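Local coordinates for protein phosphoribosylformylglycinamidine synthase 2 (Thermus thermophilus, PDB 3VIU) that is a synthase of the AIR synthase-related (PurM-like) family, with two N-terminal-type and two C-terminal-type domains in one chain, and binds ADP and magnesium, at residues L441-K446 and G542-L547; E281-L286 and R344-G349; T642-E647 and T696-G701; S47-K52 and T365-G370. All coordinates share one frame; numbering follows the deposited sequence.

In the fold
Contact 1 lies near the middle of the chain, in the sheet of the second N-terminal-type domain, with the K446 side chain about 5 Å from the bound magnesium ion. Contacts 2 and 3 are counterparts: each joins the third and sixth strands, in chain order, of a seven-stranded sheet with the same strand order, one in each C-terminal-type domain. Their centres are about 75 Å apart, on opposite sides of the chain's centre. Contact 4 brings 47-52 to 365-370 and so encloses contact 2 along the chain; its L51 belongs to the ADP pocket. No two contacts touch, the nearest atoms of contacts 1 and 4 being about 13 Å apart.

Contact 1. Residues L441-K446 and G542-L547; sequences LGVAAK and GVVGVL
V443 and V544 form the apolar centre, their CG1 methyls 3.7 Å apart where the two branches cross obliquely. In both valines CG1 is anti to the backbone N (chi1 -177° in V443, 171° in V544), which turns these methyls to each other on the face that also carries A445 and V546. L178 of strand 172-182 and F82 of strand 78-86 cover this face. Further along, V546 CG2 sits 3.1 Å from G442 O and meets L441 CD2 more loosely. On the other face L547 takes the crowded first torsion, with CG between N and the carbonyl carbon. Its CD2 is thereby folded over the backbone of G442, 3.1 Å from G442 O, where no side chain intervenes.

Six backbone hydrogen bonds join the strands in pairs at G442 with L547, A444 with G545 and K446 with V543. A444 N reaches G545 O at 2.8 Å from 37° above the carbonyl plane, whereas V543 N lies 2.9 Å from K446 O, nearly along the C=O axis. Between these rungs come the non-hydrogen-bonded pairs V443 with V546 and A445 with V544. At the polar edge the K446 side chain leads off toward N472, a magnesium ligand together with D430 and D620. Strands 441-448 and 538-548 are antiparallel neighbours inside the mixed sheet of a PurM-like N-terminal domain, and the valine face packs on the matching sheet of the other N-terminal-type domain, as in the paired N-terminal domains of this family.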
loop_
_atom_site.group_PDB
_atom_site.type_symbol
_atom_site.label_atom_id
_atom_site.label_comp_id
_atom_site.label_asym_id
_atom_site.label_seq_id
_atom_site.Cartn_x
_atom_site.Cartn_y
_atom_site.Cartn_z
ATOM N N LEU A 441 -12.870 7.187 18.550
ATOM C CA LEU A 441 -12.085 6.325 17.687
ATOM C C LEU A 441 -11.147 7.034 16.724
ATOM O O LEU A 441 -11.451 8.101 16.184
ATOM C CB LEU A 441 -13.013 5.408 16.890
ATOM C CG LEU A 441 -13.890 4.481 17.730
ATOM C CD1 LEU A 441 -14.886 3.772 16.828
ATOM C CD2 LEU A 441 -13.015 3.486 18.477
ATOM N N GLY A 442 -9.998 6.400 16.518
ATOM C CA GLY A 442 -8.990 6.903 15.612
ATOM C C GLY A 442 -8.440 5.727 14.832
ATOM O O GLY A 442 -8.201 4.657 15.398
ATOM N N VAL A 443 -8.258 5.914 13.528
ATOM C CA VAL A 443 -7.729 4.868 12.659
ATOM C C VAL A 443 -6.327 5.261 12.213
ATOM O O VAL A 443 -6.140 6.341 11.657
ATOM C CB VAL A 443 -8.609 4.701 11.417
ATOM C CG1 VAL A 443 -8.090 3.565 10.562
ATOM C CG2 VAL A 443 -10.054 4.465 11.839
ATOM N N ALA A 444 -5.348 4.393 12.466
ATOM C CA ALA A 444 -3.967 4.662 12.086
ATOM C C ALA A 444 -3.559 3.815 10.881
ATOM O O ALA A 444 -3.981 2.667 10.747
ATOM C CB ALA A 444 -3.039 4.387 13.258
ATOM N N ALA A 445 -2.727 4.386 10.015
ATOM C CA ALA A 445 -2.282 3.697 8.813
ATOM C C ALA A 445 -0.874 4.083 8.382
ATOM O O ALA A 445 -0.442 5.226 8.543
ATOM C CB ALA A 445 -3.256 3.977 7.674
ATOM N N LYS A 446 -0.167 3.119 7.811
ATOM C CA LYS A 446 1.179 3.356 7.335
ATOM C C LYS A 446 1.550 2.281 6.314
ATOM O O LYS A 446 1.039 1.165 6.361
ATOM C CB LYS A 446 2.153 3.326 8.514
ATOM C CG LYS A 446 3.300 4.334 8.424
ATOM C CD LYS A 446 4.312 3.950 7.384
ATOM C CE LYS A 446 5.440 4.965 7.329
ATOM N NZ LYS A 446 4.926 6.307 6.957
ATOM N N GLY A 542 0.982 -2.281 3.969
ATOM C CA GLY A 542 0.114 -1.274 4.536
ATOM C C GLY A 542 -0.561 -1.888 5.746
ATOM O O GLY A 542 -1.100 -2.995 5.666
ATOM N N VAL A 543 -0.516 -1.182 6.869
ATOM C CA VAL A 543 -1.120 -1.670 8.093
ATOM C C VAL A 543 -2.132 -0.687 8.654
ATOM O O VAL A 543 -1.891 0.517 8.697
ATOM C CB VAL A 543 -0.055 -1.931 9.189
ATOM C CG1 VAL A 543 -0.744 -2.188 10.534
ATOM C CG2 VAL A 543 0.811 -3.119 8.802
ATOM N N VAL A 544 -3.268 -1.215 9.090
ATOM C CA VAL A 544 -4.305 -0.391 9.675
ATOM C C VAL A 544 -4.496 -0.824 11.121
ATOM O O VAL A 544 -4.431 -2.008 11.437
ATOM C CB VAL A 544 -5.655 -0.535 8.921
ATOM C CG1 VAL A 544 -6.760 0.178 9.691
ATOM C CG2 VAL A 544 -5.540 0.059 7.527
ATOM N N GLY A 545 -4.718 0.151 11.994
ATOM C CA GLY A 545 -4.946 -0.139 13.395
ATOM C C GLY A 545 -5.905 0.887 13.966
ATOM O O GLY A 545 -6.242 1.857 13.293
ATOM N N VAL A 546 -6.351 0.685 15.200
ATOM C CA VAL A 546 -7.262 1.633 15.815
ATOM C C VAL A 546 -6.778 2.031 17.194
ATOM O O VAL A 546 -5.983 1.321 17.812
ATOM C CB VAL A 546 -8.681 1.052 15.936
ATOM C CG1 VAL A 546 -8.654 -0.215 16.779
ATOM C CG2 VAL A 546 -9.613 2.089 16.539
ATOM N N LEU A 547 -7.257 3.176 17.669
ATOM C CA LEU A 547 -6.879 3.677 18.981
ATOM C C LEU A 547 -7.895 4.718 19.435
ATOM O O LEU A 547 -8.806 5.070 18.694
ATOM C CB LEU A 547 -5.490 4.318 18.927
ATOM C CG LEU A 547 -5.349 5.622 18.131
ATOM C CD1 LEU A 547 -4.009 6.254 18.452
ATOM C CD2 LEU A 547 -5.465 5.362 16.640
#

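Contact 2. Residues E281-L286 and R344-G349; sequences ELHLDL and RVLFRG
With CG anti to the backbone N in both residues (chi1 -177° in E281, -175° in R344), these side chains run side by side from one face of the sheet. E281 stays extended while R344 bends at chi3, so R344 NH2 meets E281 OE2 at 3.1 Å in a salt bridge through the anti lone pair, in the guanidinium plane. The stronger partners lie outside the pair: R336 for E281 OE1 and E354 for R344 NE. H283 and L346 both turn CG beside the backbone N, which brings L346 CD1 to 3.3 Å from H283 CE1.

Strands 279-283 and 342-347 are parallel neighbours in the mixed sheet of the first C-terminal-type domain. L282 N to R344 O, L346 N to L282 O and L284 N to L346 O ladder them together, the first two bonds nearly straight. On the side of L282 and V345, L284 CD1, from the 3-10 turn, packs 3.5 Å from V345 CG1. D285 OD1 accepts R348 N at 3.0 Å through its syn lone pair, and OD2 adds a weak second bond. R348 CG rests over the centre of the F347 ring, and a water links D285 OD2 to G349 N.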
loop_
_atom_site.group_PDB
_atom_site.type_symbol
_atom_site.label_atom_id
_atom_site.label_comp_id
_atom_site.label_asym_id
_atom_site.label_seq_id
_atom_site.Cartn_x
_atom_site.Cartn_y
_atom_site.Cartn_z
ATOM N N GLU A 281 -25.727 -13.009 -18.328
ATOM C CA GLU A 281 -25.989 -12.757 -19.736
ATOM C C GLU A 281 -25.799 -11.254 -19.934
ATOM O O GLU A 281 -26.495 -10.448 -19.307
ATOM C CB GLU A 281 -27.429 -13.151 -20.089
ATOM C CG GLU A 281 -27.800 -12.994 -21.569
ATOM C CD GLU A 281 -29.246 -13.411 -21.869
ATOM O OE1 GLU A 281 -30.166 -12.558 -21.788
ATOM O OE2 GLU A 281 -29.457 -14.601 -22.172
ATOM N N LEU A 282 -24.854 -10.876 -20.788
ATOM C CA LEU A 282 -24.590 -9.464 -21.048
ATOM C C LEU A 282 -25.153 -9.034 -22.401
ATOM O O LEU A 282 -24.903 -9.666 -23.424
ATOM C CB LEU A 282 -23.076 -9.191 -20.997
ATOM C CG LEU A 282 -22.552 -7.801 -21.395
ATOM C CD1 LEU A 282 -23.223 -6.706 -20.575
ATOM C CD2 LEU A 282 -21.042 -7.763 -21.189
ATOM N N HIS A 283 -25.933 -7.963 -22.390
ATOM C CA HIS A 283 -26.522 -7.428 -23.608
ATOM C C HIS A 283 -25.693 -6.203 -23.972
ATOM O O HIS A 283 -25.964 -5.105 -23.497
ATOM C CB HIS A 283 -27.971 -7.022 -23.350
ATOM C CG HIS A 283 -28.871 -8.169 -23.000
ATOM N ND1 HIS A 283 -29.531 -8.917 -23.952
ATOM C CD2 HIS A 283 -29.221 -8.696 -21.801
ATOM C CE1 HIS A 283 -30.247 -9.854 -23.355
ATOM N NE2 HIS A 283 -30.077 -9.743 -22.051
ATOM N N LEU A 284 -24.675 -6.390 -24.803
ATOM C CA LEU A 284 -23.814 -5.277 -25.175
ATOM C C LEU A 284 -24.538 -4.105 -25.801
ATOM O O LEU A 284 -24.071 -2.972 -25.704
ATOM C CB LEU A 284 -22.691 -5.742 -26.112
ATOM C CG LEU A 284 -21.566 -6.518 -25.417
ATOM C CD1 LEU A 284 -20.539 -6.986 -26.447
ATOM C CD2 LEU A 284 -20.916 -5.633 -24.348
ATOM N N ASP A 285 -25.680 -4.362 -26.431
ATOM C CA ASP A 285 -26.423 -3.285 -27.069
ATOM C C ASP A 285 -26.968 -2.281 -26.069
ATOM O O ASP A 285 -27.261 -1.144 -26.426
ATOM C CB ASP A 285 -27.582 -3.837 -27.908
ATOM C CG ASP A 285 -27.111 -4.734 -29.033
ATOM O OD1 ASP A 285 -26.119 -4.376 -29.706
ATOM O OD2 ASP A 285 -27.740 -5.790 -29.249
ATOM N N LEU A 286 -27.111 -2.694 -24.816
ATOM C CA LEU A 286 -27.628 -1.793 -23.792
ATOM C C LEU A 286 -26.525 -0.990 -23.113
ATOM O O LEU A 286 -26.803 -0.027 -22.390
ATOM C CB LEU A 286 -28.424 -2.584 -22.751
ATOM C CG LEU A 286 -29.943 -2.628 -22.945
ATOM C CD1 LEU A 286 -30.304 -2.506 -24.400
ATOM C CD2 LEU A 286 -30.483 -3.915 -22.356
ATOM N N ARG A 344 -22.387 -15.334 -21.024
ATOM C CA ARG A 344 -22.967 -15.263 -22.359
ATOM C C ARG A 344 -23.042 -13.813 -22.805
ATOM O O ARG A 344 -23.652 -12.977 -22.139
ATOM C CB ARG A 344 -24.369 -15.878 -22.358
ATOM C CG ARG A 344 -25.024 -15.956 -23.731
ATOM C CD ARG A 344 -26.444 -16.476 -23.605
ATOM N NE ARG A 344 -26.461 -17.817 -23.038
ATOM C CZ ARG A 344 -27.424 -18.281 -22.251
ATOM N NH1 ARG A 344 -27.357 -19.518 -21.783
ATOM N NH2 ARG A 344 -28.446 -17.505 -21.914
ATOM N N VAL A 345 -22.424 -13.522 -23.940
ATOM C CA VAL A 345 -22.417 -12.166 -24.454
ATOM C C VAL A 345 -23.272 -12.004 -25.712
ATOM O O VAL A 345 -23.052 -12.675 -26.727
ATOM C CB VAL A 345 -20.974 -11.709 -24.738
ATOM C CG1 VAL A 345 -20.961 -10.244 -25.140
ATOM C CG2 VAL A 345 -20.116 -11.927 -23.495
ATOM N N LEU A 346 -24.259 -11.117 -25.623
ATOM C CA LEU A 346 -25.153 -10.835 -26.738
ATOM C C LEU A 346 -24.826 -9.489 -27.364
ATOM O O LEU A 346 -24.512 -8.521 -26.667
ATOM C CB LEU A 346 -26.614 -10.829 -26.277
ATOM C CG LEU A 346 -27.203 -12.143 -25.756
ATOM C CD1 LEU A 346 -28.677 -11.944 -25.428
ATOM C CD2 LEU A 346 -27.039 -13.236 -26.803
ATOM N N PHE A 347 -24.890 -9.438 -28.688
ATOM C CA PHE A 347 -24.624 -8.213 -29.418
ATOM C C PHE A 347 -25.446 -8.244 -30.692
ATOM O O PHE A 347 -25.429 -9.232 -31.426
ATOM C CB PHE A 347 -23.137 -8.088 -29.758
ATOM C CG PHE A 347 -22.796 -6.853 -30.548
ATOM C CD1 PHE A 347 -22.336 -6.952 -31.855
ATOM C CD2 PHE A 347 -22.919 -5.589 -29.978
ATOM C CE1 PHE A 347 -21.999 -5.805 -32.587
ATOM C CE2 PHE A 347 -22.584 -4.438 -30.697
ATOM C CZ PHE A 347 -22.123 -4.547 -32.003
ATOM N N ARG A 348 -26.178 -7.163 -30.934
ATOM C CA ARG A 348 -27.024 -7.043 -32.110
ATOM C C ARG A 348 -27.748 -8.349 -32.429
ATOM O O ARG A 348 -27.650 -8.872 -33.535
ATOM C CB ARG A 348 -26.183 -6.582 -33.305
ATOM C CG ARG A 348 -25.557 -5.194 -33.114
ATOM C CD ARG A 348 -24.647 -4.784 -34.276
ATOM N NE ARG A 348 -25.355 -4.644 -35.549
ATOM C CZ ARG A 348 -26.057 -3.570 -35.908
ATOM N NH1 ARG A 348 -26.662 -3.539 -37.088
ATOM N NH2 ARG A 348 -26.148 -2.523 -35.091
ATOM N N GLY A 349 -28.454 -8.878 -31.433
ATOM C CA GLY A 349 -29.226 -10.103 -31.599
ATOM C C GLY A 349 -28.516 -11.448 -31.653
ATOM O O GLY A 349 -29.163 -12.495 -31.625
HETATM O O HOH W 1 -28.808 -8.378 -28.683
HETATM O O HOH W 2 -27.502 -6.899 -26.477
#

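Contact 3. Residues T642-E647 and T696-G701; sequences TVEVRE and TVLTPG
V645 and V697 cross obliquely, and V645 and T699 lie side by side pointing the same way; one methyl serves both meetings. V645 CG1 occupies the crowded position between N and the carbonyl carbon (chi1 62°), 3.5 Å from V697 CG1 and 3.3 Å from T699 CG2. V643 and V697 also point the same way, with their CG2 methyls meeting at 4.1 Å. L653 of helix 650-653 covers V645.

On the other face T642 and T696 run parallel in matching rotamers, OG1 beside the backbone N in each, and T696 OG1 finds its partner in E705. E644 and L698 meet there at their CB atoms. Where the strands end, the P700 ring leans on the backbone turn, its CG 3.0 Å from R646 O. T699 OG1 accepts G701 N in an ST turn and is also bonded to G702 O.

Strands 641-644 and 694-699 of this C-terminal-type sheet are parallel, bonded from V643 N to T696 O, from L698 N to V643 O at 2.8 Å, and from V645 N to L698 O at 2.7 Å. No charged pair spans the contact, because 696-701 has no charged side chain; E644 OE1 pairs at long range with R646 and R685. Cohesion therefore rests on three backbone bonds, two nearly straight, and on methyls of V643, V645, V697 and T699, with T642 and L698 on the more exposed face.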
loop_
_atom_site.group_PDB
_atom_site.type_symbol
_atom_site.label_atom_id
_atom_site.label_comp_id
_atom_site.label_asym_id
_atom_site.label_seq_id
_atom_site.Cartn_x
_atom_site.Cartn_y
_atom_site.Cartn_z
ATOM N N THR A 642 18.892 17.004 24.746
ATOM C CA THR A 642 20.242 16.854 25.285
ATOM C C THR A 642 20.352 15.432 25.819
ATOM O O THR A 642 19.602 15.035 26.701
ATOM C CB THR A 642 20.518 17.854 26.434
ATOM O OG1 THR A 642 20.366 19.197 25.951
ATOM C CG2 THR A 642 21.931 17.676 26.961
ATOM N N VAL A 643 21.290 14.667 25.284
ATOM C CA VAL A 643 21.432 13.281 25.693
ATOM C C VAL A 643 22.869 12.786 25.703
ATOM O O VAL A 643 23.792 13.492 25.320
ATOM C CB VAL A 643 20.644 12.362 24.735
ATOM C CG1 VAL A 643 19.180 12.791 24.669
ATOM C CG2 VAL A 643 21.263 12.416 23.348
ATOM N N GLU A 644 23.038 11.549 26.150
ATOM C CA GLU A 644 24.342 10.917 26.171
ATOM C C GLU A 644 24.281 9.559 25.481
ATOM O O GLU A 644 23.429 8.735 25.791
ATOM C CB GLU A 644 24.834 10.686 27.596
ATOM C CG GLU A 644 26.078 9.793 27.618
ATOM C CD GLU A 644 26.292 9.095 28.936
ATOM O OE1 GLU A 644 25.351 8.420 29.406
ATOM O OE2 GLU A 644 27.404 9.214 29.497
ATOM N N VAL A 645 25.188 9.321 24.548
ATOM C CA VAL A 645 25.234 8.036 23.880
ATOM C C VAL A 645 26.549 7.423 24.339
ATOM O O VAL A 645 27.617 7.989 24.112
ATOM C CB VAL A 645 25.195 8.188 22.343
ATOM C CG1 VAL A 645 26.404 8.951 21.857
ATOM C CG2 VAL A 645 25.137 6.829 21.697
ATOM N N ARG A 646 26.463 6.273 24.998
ATOM C CA ARG A 646 27.643 5.604 25.539
ATOM C C ARG A 646 28.615 4.982 24.562
ATOM O O ARG A 646 29.771 4.731 24.905
ATOM C CB ARG A 646 27.214 4.558 26.557
ATOM C CG ARG A 646 26.680 5.201 27.800
ATOM C CD ARG A 646 26.341 4.193 28.855
ATOM N NE ARG A 646 25.812 4.869 30.032
ATOM C CZ ARG A 646 25.185 4.254 31.025
ATOM N NH1 ARG A 646 25.008 2.936 30.988
ATOM N NH2 ARG A 646 24.723 4.963 32.042
ATOM N N GLU A 647 28.164 4.725 23.346
ATOM C CA GLU A 647 29.054 4.141 22.367
ATOM C C GLU A 647 29.280 5.125 21.247
ATOM O O GLU A 647 28.336 5.725 20.741
ATOM C CB GLU A 647 28.448 2.868 21.800
ATOM C CG GLU A 647 28.143 1.826 22.840
ATOM C CD GLU A 647 27.292 0.716 22.280
ATOM O OE1 GLU A 647 26.104 0.974 21.987
ATOM O OE2 GLU A 647 27.813 -0.409 22.125
ATOM N N THR A 696 22.014 18.093 21.345
ATOM C CA THR A 696 23.319 17.931 21.977
ATOM C C THR A 696 23.531 16.478 22.398
ATOM O O THR A 696 22.707 15.900 23.113
ATOM C CB THR A 696 23.432 18.858 23.202
ATOM O OG1 THR A 696 23.236 20.213 22.785
ATOM C CG2 THR A 696 24.803 18.732 23.863
ATOM N N VAL A 697 24.642 15.892 21.960
ATOM C CA VAL A 697 24.921 14.496 22.262
ATOM C C VAL A 697 26.279 14.264 22.908
ATOM O O VAL A 697 27.321 14.492 22.289
ATOM C CB VAL A 697 24.858 13.623 20.977
ATOM C CG1 VAL A 697 25.055 12.154 21.345
ATOM C CG2 VAL A 697 23.520 13.837 20.247
ATOM N N LEU A 698 26.267 13.802 24.153
ATOM C CA LEU A 698 27.511 13.521 24.847
ATOM C C LEU A 698 27.935 12.101 24.498
ATOM O O LEU A 698 27.133 11.168 24.563
ATOM C CB LEU A 698 27.339 13.662 26.366
ATOM C CG LEU A 698 28.559 13.294 27.224
ATOM C CD1 LEU A 698 29.734 14.190 26.891
ATOM C CD2 LEU A 698 28.212 13.419 28.687
ATOM N N THR A 699 29.190 11.956 24.087
ATOM C CA THR A 699 29.760 10.653 23.747
ATOM C C THR A 699 31.010 10.527 24.610
ATOM O O THR A 699 31.491 11.516 25.163
ATOM C CB THR A 699 30.215 10.568 22.269
ATOM O OG1 THR A 699 31.281 11.501 22.050
ATOM C CG2 THR A 699 29.075 10.880 21.322
ATOM N N PRO A 700 31.560 9.312 24.729
ATOM C CA PRO A 700 32.767 9.140 25.544
ATOM C C PRO A 700 33.927 9.997 25.021
ATOM O O PRO A 700 34.912 10.217 25.727
ATOM C CB PRO A 700 33.061 7.646 25.418
ATOM C CG PRO A 700 31.713 7.040 25.163
ATOM C CD PRO A 700 31.087 8.018 24.202
ATOM N N GLY A 701 33.801 10.483 23.788
ATOM C CA GLY A 701 34.858 11.288 23.204
ATOM C C GLY A 701 34.585 12.776 23.092
ATOM O O GLY A 701 35.296 13.487 22.385
#

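Contact 4. Residues S47-K52 and T365-G370; sequences SRPLLK and TYVRVG
This is a small, largely apolar surface contact without a hydrogen bond across it, made between the short helix 48-51 and the irregular segment that links helices 357-361 and 374-380. T365 carries most of it. Its CG2, held beside the backbone N, lies 3.1 Å above the plane of the R48 guanidinium, offset toward the rim, and comes within 3.2 Å of R48 NH2. R48 is bent at chi2 and chi3, so that its flat group turns a face to the methyl while its N-H groups serve other residues: NH1 bonds to A43 O and NH2 to A363 O.

R48 and P49 do the touching, whereas L51 of the same short helix touches ADP in its pocket and does not meet 365-370. P49, in the first turn of the helix, slides past T365 with the two pointing in opposite directions. P49 CG lies 3.6 Å from T365 CB, and P49 CB reaches V367 CG2 at 4.1 Å. Beyond the two segments, Y366 bonds through its backbone to K45 and through OH to E14, and R368 makes a salt bridge with E493. L50 and L51 turn instead to I505 of helix 495-515.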
loop_
_atom_site.group_PDB
_atom_site.type_symbol
_atom_site.label_atom_id
_atom_site.label_comp_id
_atom_site.label_asym_id
_atom_site.label_seq_id
_atom_site.Cartn_x
_atom_site.Cartn_y
_atom_site.Cartn_z
ATOM N N SER A 47 1.917 -16.566 -8.792
ATOM C CA SER A 47 1.925 -16.179 -7.384
ATOM C C SER A 47 0.904 -16.868 -6.492
ATOM O O SER A 47 1.132 -16.988 -5.291
ATOM C CB SER A 47 1.744 -14.662 -7.251
ATOM O OG SER A 47 0.473 -14.262 -7.728
ATOM N N ARG A 48 -0.215 -17.313 -7.060
ATOM C CA ARG A 48 -1.247 -17.972 -6.261
ATOM C C ARG A 48 -0.732 -19.113 -5.385
ATOM O O ARG A 48 -0.960 -19.116 -4.180
ATOM C CB ARG A 48 -2.390 -18.466 -7.157
ATOM C CG ARG A 48 -3.621 -17.540 -7.163
ATOM C CD ARG A 48 -4.329 -17.524 -8.525
ATOM N NE ARG A 48 -4.881 -18.823 -8.905
ATOM C CZ ARG A 48 -5.301 -19.131 -10.130
ATOM N NH1 ARG A 48 -5.236 -18.235 -11.107
ATOM N NH2 ARG A 48 -5.793 -20.338 -10.380
ATOM N N PRO A 49 -0.012 -20.085 -5.970
ATOM C CA PRO A 49 0.509 -21.212 -5.190
ATOM C C PRO A 49 1.286 -20.801 -3.937
ATOM O O PRO A 49 1.266 -21.510 -2.931
ATOM C CB PRO A 49 1.402 -21.943 -6.194
ATOM C CG PRO A 49 0.761 -21.650 -7.492
ATOM C CD PRO A 49 0.431 -20.184 -7.371
ATOM N N LEU A 50 1.976 -19.664 -4.003
ATOM C CA LEU A 50 2.771 -19.183 -2.875
ATOM C C LEU A 50 1.965 -18.359 -1.878
ATOM O O LEU A 50 2.239 -18.384 -0.675
ATOM C CB LEU A 50 3.948 -18.344 -3.388
ATOM C CG LEU A 50 4.919 -19.058 -4.331
ATOM C CD1 LEU A 50 5.791 -18.043 -5.037
ATOM C CD2 LEU A 50 5.759 -20.053 -3.550
ATOM N N LEU A 51 0.971 -17.629 -2.376
ATOM C CA LEU A 51 0.143 -16.774 -1.523
ATOM C C LEU A 51 -0.759 -17.543 -0.557
ATOM O O LEU A 51 -1.279 -16.974 0.400
ATOM C CB LEU A 51 -0.696 -15.824 -2.393
ATOM C CG LEU A 51 0.123 -14.783 -3.169
ATOM C CD1 LEU A 51 -0.751 -14.038 -4.164
ATOM C CD2 LEU A 51 0.760 -13.819 -2.185
ATOM N N LYS A 52 -0.938 -18.836 -0.803
ATOM C CA LYS A 52 -1.769 -19.654 0.070
ATOM C C LYS A 52 -1.156 -19.736 1.467
ATOM O O LYS A 52 -1.857 -19.973 2.445
ATOM C CB LYS A 52 -1.924 -21.065 -0.506
ATOM C CG LYS A 52 -2.821 -21.160 -1.738
ATOM C CD LYS A 52 -2.779 -22.566 -2.317
ATOM C CE LYS A 52 -3.666 -22.706 -3.542
ATOM N NZ LYS A 52 -5.105 -22.500 -3.227
ATOM N N THR A 365 -2.090 -22.404 -12.760
ATOM C CA THR A 365 -1.056 -21.776 -11.946
ATOM C C THR A 365 0.249 -22.511 -12.212
ATOM O O THR A 365 0.245 -23.638 -12.707
ATOM C CB THR A 365 -1.372 -21.844 -10.435
ATOM O OG1 THR A 365 -1.482 -23.210 -10.022
ATOM C CG2 THR A 365 -2.668 -21.102 -10.135
ATOM N N TYR A 366 1.369 -21.879 -11.890
ATOM C CA TYR A 366 2.651 -22.512 -12.140
ATOM C C TYR A 366 3.586 -22.507 -10.936
ATOM O O TYR A 366 3.604 -21.567 -10.137
ATOM C CB TYR A 366 3.337 -21.840 -13.337
ATOM C CG TYR A 366 2.512 -21.846 -14.609
ATOM C CD1 TYR A 366 2.150 -23.045 -15.224
ATOM C CD2 TYR A 366 2.086 -20.653 -15.191
ATOM C CE1 TYR A 366 1.381 -23.058 -16.385
ATOM C CE2 TYR A 366 1.315 -20.653 -16.358
ATOM C CZ TYR A 366 0.968 -21.861 -16.948
ATOM O OH TYR A 366 0.214 -21.870 -18.098
ATOM N N VAL A 367 4.353 -23.581 -10.808
ATOM C CA VAL A 367 5.316 -23.705 -9.731
ATOM C C VAL A 367 6.680 -23.827 -10.387
ATOM O O VAL A 367 6.824 -24.493 -11.414
ATOM C CB VAL A 367 5.041 -24.948 -8.868
ATOM C CG1 VAL A 367 6.272 -25.306 -8.056
ATOM C CG2 VAL A 367 3.867 -24.673 -7.936
ATOM N N ARG A 368 7.675 -23.167 -9.806
ATOM C CA ARG A 368 9.025 -23.210 -10.346
ATOM C C ARG A 368 10.022 -23.503 -9.251
ATOM O O ARG A 368 9.661 -23.633 -8.080
ATOM C CB ARG A 368 9.388 -21.873 -10.994
ATOM C CG ARG A 368 8.720 -21.624 -12.326
ATOM C CD ARG A 368 8.712 -20.145 -12.666
ATOM N NE ARG A 368 8.037 -19.879 -13.932
ATOM C CZ ARG A 368 6.821 -20.316 -14.236
ATOM N NH1 ARG A 368 6.148 -21.047 -13.361
ATOM N NH2 ARG A 368 6.270 -20.018 -15.406
ATOM N N VAL A 369 11.284 -23.611 -9.647
ATOM C CA VAL A 369 12.356 -23.848 -8.699
ATOM C C VAL A 369 13.180 -22.575 -8.647
ATOM O O VAL A 369 13.823 -22.193 -9.625
ATOM C CB VAL A 369 13.255 -25.031 -9.121
ATOM C CG1 VAL A 369 12.494 -26.342 -8.951
ATOM C CG2 VAL A 369 13.705 -24.857 -10.569
ATOM N N GLY A 370 13.126 -21.899 -7.508
ATOM C CA GLY A 370 13.882 -20.680 -7.359
ATOM C C GLY A 370 15.317 -20.973 -6.979
ATOM O O GLY A 370 15.631 -22.032 -6.434
#